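Local coordinates for protein alpha-L-rhamnosidase (Streptomyces avermitilis, PDB 3W5M) that releases terminal alpha-L-rhamnose by hydrolysis from citrus flavonoids such as naringin and from gum arabic, and binds L-rhamnose through a calcium-dependent carbohydrate-binding module, at residues L525-V530 against H568-V573. Residues are numbered along the deposited sequence; the frame is centred on the assembly and turned at random.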
loop_
_atom_site.group_PDB
_atom_site.type_symbol
_atom_site.label_atom_id
_atom_site.label_comp_id
_atom_site.label_asym_id
_atom_site.label_seq_id
_atom_site.Cartn_x
_atom_site.Cartn_y
_atom_site.Cartn_z
ATOM N N LEU A 525 -10.782 16.843 11.135
ATOM C CA LEU A 525 -10.736 16.646 9.684
ATOM C C LEU A 525 -11.153 15.231 9.427
ATOM O O LEU A 525 -10.420 14.316 9.777
ATOM C CB LEU A 525 -9.311 16.808 9.138
ATOM C CG LEU A 525 -8.573 18.091 9.550
ATOM C CD1 LEU A 525 -7.127 18.065 9.075
ATOM C CD2 LEU A 525 -9.315 19.309 9.012
ATOM N N ARG A 526 -12.298 15.059 8.792
ATOM C CA ARG A 526 -12.738 13.739 8.334
ATOM C C ARG A 526 -12.511 13.624 6.827
ATOM O O ARG A 526 -12.516 14.618 6.102
ATOM C CB ARG A 526 -14.192 13.469 8.703
ATOM C CG ARG A 526 -14.422 13.315 10.206
ATOM C CD ARG A 526 -15.716 12.596 10.548
ATOM N NE ARG A 526 -16.887 13.250 9.961
ATOM C CZ ARG A 526 -17.934 12.610 9.441
ATOM N NH1 ARG A 526 -17.983 11.282 9.443
ATOM N NH2 ARG A 526 -18.932 13.309 8.911
ATOM N N HIS A 527 -12.287 12.398 6.352
ATOM C CA HIS A 527 -11.873 12.190 4.991
ATOM C C HIS A 527 -12.813 11.203 4.324
ATOM O O HIS A 527 -13.152 10.175 4.913
ATOM C CB HIS A 527 -10.421 11.664 4.940
ATOM C CG HIS A 527 -9.426 12.585 5.570
ATOM N ND1 HIS A 527 -9.252 12.662 6.934
ATOM C CD2 HIS A 527 -8.523 13.433 5.028
ATOM C CE1 HIS A 527 -8.316 13.554 7.209
ATOM N NE2 HIS A 527 -7.863 14.042 6.072
ATOM N N ALA A 528 -13.244 11.544 3.111
ATOM C CA ALA A 528 -14.234 10.724 2.374
ATOM C C ALA A 528 -13.926 10.624 0.916
ATOM O O ALA A 528 -13.400 11.552 0.307
ATOM C CB ALA A 528 -15.648 11.284 2.547
ATOM N N GLU A 529 -14.329 9.499 0.327
ATOM C CA GLU A 529 -14.132 9.289 -1.108
ATOM C C GLU A 529 -15.241 9.941 -1.952
ATOM O O GLU A 529 -15.000 10.315 -3.093
ATOM C CB GLU A 529 -14.138 7.770 -1.405
ATOM C CG GLU A 529 -13.091 6.927 -0.699
ATOM C CD GLU A 529 -12.989 5.531 -1.318
ATOM O OE1 GLU A 529 -13.868 4.679 -1.014
ATOM O OE2 GLU A 529 -12.056 5.307 -2.136
ATOM N N VAL A 530 -16.444 10.036 -1.388
ATOM C CA VAL A 530 -17.644 10.522 -2.108
ATOM C C VAL A 530 -18.533 11.357 -1.185
ATOM O O VAL A 530 -18.302 11.408 0.040
ATOM C CB VAL A 530 -18.466 9.346 -2.703
ATOM C CG1 VAL A 530 -17.651 8.619 -3.781
ATOM C CG2 VAL A 530 -18.891 8.380 -1.612
ATOM N N HIS A 568 -4.963 8.316 4.592
ATOM C CA HIS A 568 -6.368 8.088 4.253
ATOM C C HIS A 568 -6.519 8.088 2.738
ATOM O O HIS A 568 -5.675 8.625 2.000
ATOM C CB HIS A 568 -7.276 9.187 4.838
ATOM C CG HIS A 568 -6.791 9.751 6.146
ATOM N ND1 HIS A 568 -6.818 9.033 7.323
ATOM C CD2 HIS A 568 -6.300 10.975 6.456
ATOM C CE1 HIS A 568 -6.334 9.786 8.300
ATOM N NE2 HIS A 568 -6.023 10.975 7.804
ATOM N N GLY A 569 -7.613 7.501 2.281
ATOM C CA GLY A 569 -8.016 7.552 0.865
ATOM C C GLY A 569 -9.257 8.436 0.753
ATOM O O GLY A 569 -10.270 8.180 1.413
ATOM N N PHE A 570 -9.170 9.492 -0.047
ATOM C CA PHE A 570 -10.212 10.541 -0.023
ATOM C C PHE A 570 -10.063 11.496 -1.169
ATOM O O PHE A 570 -8.945 11.707 -1.686
ATOM C CB PHE A 570 -10.115 11.368 1.278
ATOM C CG PHE A 570 -8.822 12.108 1.431
ATOM C CD1 PHE A 570 -7.655 11.436 1.827
ATOM C CD2 PHE A 570 -8.765 13.480 1.241
ATOM C CE1 PHE A 570 -6.467 12.140 1.988
ATOM C CE2 PHE A 570 -7.582 14.179 1.398
ATOM C CZ PHE A 570 -6.430 13.512 1.757
ATOM N N ARG A 571 -11.200 12.089 -1.531
ATOM C CA ARG A 571 -11.262 13.251 -2.415
ATOM C C ARG A 571 -11.757 14.482 -1.640
ATOM O O ARG A 571 -11.443 15.632 -1.988
ATOM C CB ARG A 571 -12.217 12.962 -3.575
ATOM C CG ARG A 571 -12.498 14.216 -4.411
ATOM C CD ARG A 571 -13.216 13.920 -5.726
ATOM N NE ARG A 571 -13.711 15.161 -6.311
ATOM C CZ ARG A 571 -14.294 15.259 -7.506
ATOM N NH1 ARG A 571 -14.476 14.175 -8.253
ATOM N NH2 ARG A 571 -14.725 16.443 -7.940
ATOM N N TYR A 572 -12.531 14.242 -0.598
ATOM C CA TYR A 572 -13.160 15.348 0.153
ATOM C C TYR A 572 -12.690 15.348 1.596
ATOM O O TYR A 572 -12.526 14.281 2.204
ATOM C CB TYR A 572 -14.674 15.208 0.110
ATOM C CG TYR A 572 -15.229 15.064 -1.298
ATOM C CD1 TYR A 572 -15.524 16.184 -2.063
ATOM C CD2 TYR A 572 -15.469 13.795 -1.856
ATOM C CE1 TYR A 572 -16.016 16.060 -3.352
ATOM C CE2 TYR A 572 -15.960 13.661 -3.143
ATOM C CZ TYR A 572 -16.238 14.799 -3.877
ATOM O OH TYR A 572 -16.738 14.678 -5.149
ATOM N N VAL A 573 -12.492 16.554 2.134
ATOM C CA VAL A 573 -12.145 16.753 3.544
ATOM C C VAL A 573 -13.235 17.599 4.208
ATOM O O VAL A 573 -13.504 18.721 3.762
ATOM C CB VAL A 573 -10.781 17.437 3.691
ATOM C CG1 VAL A 573 -10.383 17.525 5.171
ATOM C CG2 VAL A 573 -9.733 16.668 2.898
HETATM O O HOH W 1 -11.109 8.380 4.044
#
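With CG of H527 anti to its carbonyl carbon (chi1 -59°) and CG of F570 between its backbone N and carbonyl carbon (chi1 62°), the two side chains lie side by side. In a T-shaped (edge-to-face) contact, H527 CD2 sits over the centre of the F570 ring, 3.6 Å above its plane. H568 stacks face to face over H527, its CD2 above the H527 ring centre, centroids 4.0 Å apart and planes at 28°. Histidine suits both positions, flat enough to stack yet polar at the rim: H527 ND1 hydrogen-bonds to A547 O and H568 NE2 to D549 OD2. An alanine at H527 would probably leave H568 and F570 without their shared partner and A547 O without this bond. R571 and Y572 form a classic beta bulge opposite A528, whose O accepts from R571 N (2.9 Å) and Y572 N (3.0 Å); A528 N hydrogen-bonds to Y572 O. A528, with only a methyl, shares a sheet face with bulky Y572, whose CE2 edge meets E529 O. The E529 carboxylate reaches F914, N541 and N506, near rhamnose-binding R634 and H916. At R571 the concanavalin-like domain's chain turns a corner from strand 568-570, paired with 506-508, to strand 572-576, between 522-528 and 498-503.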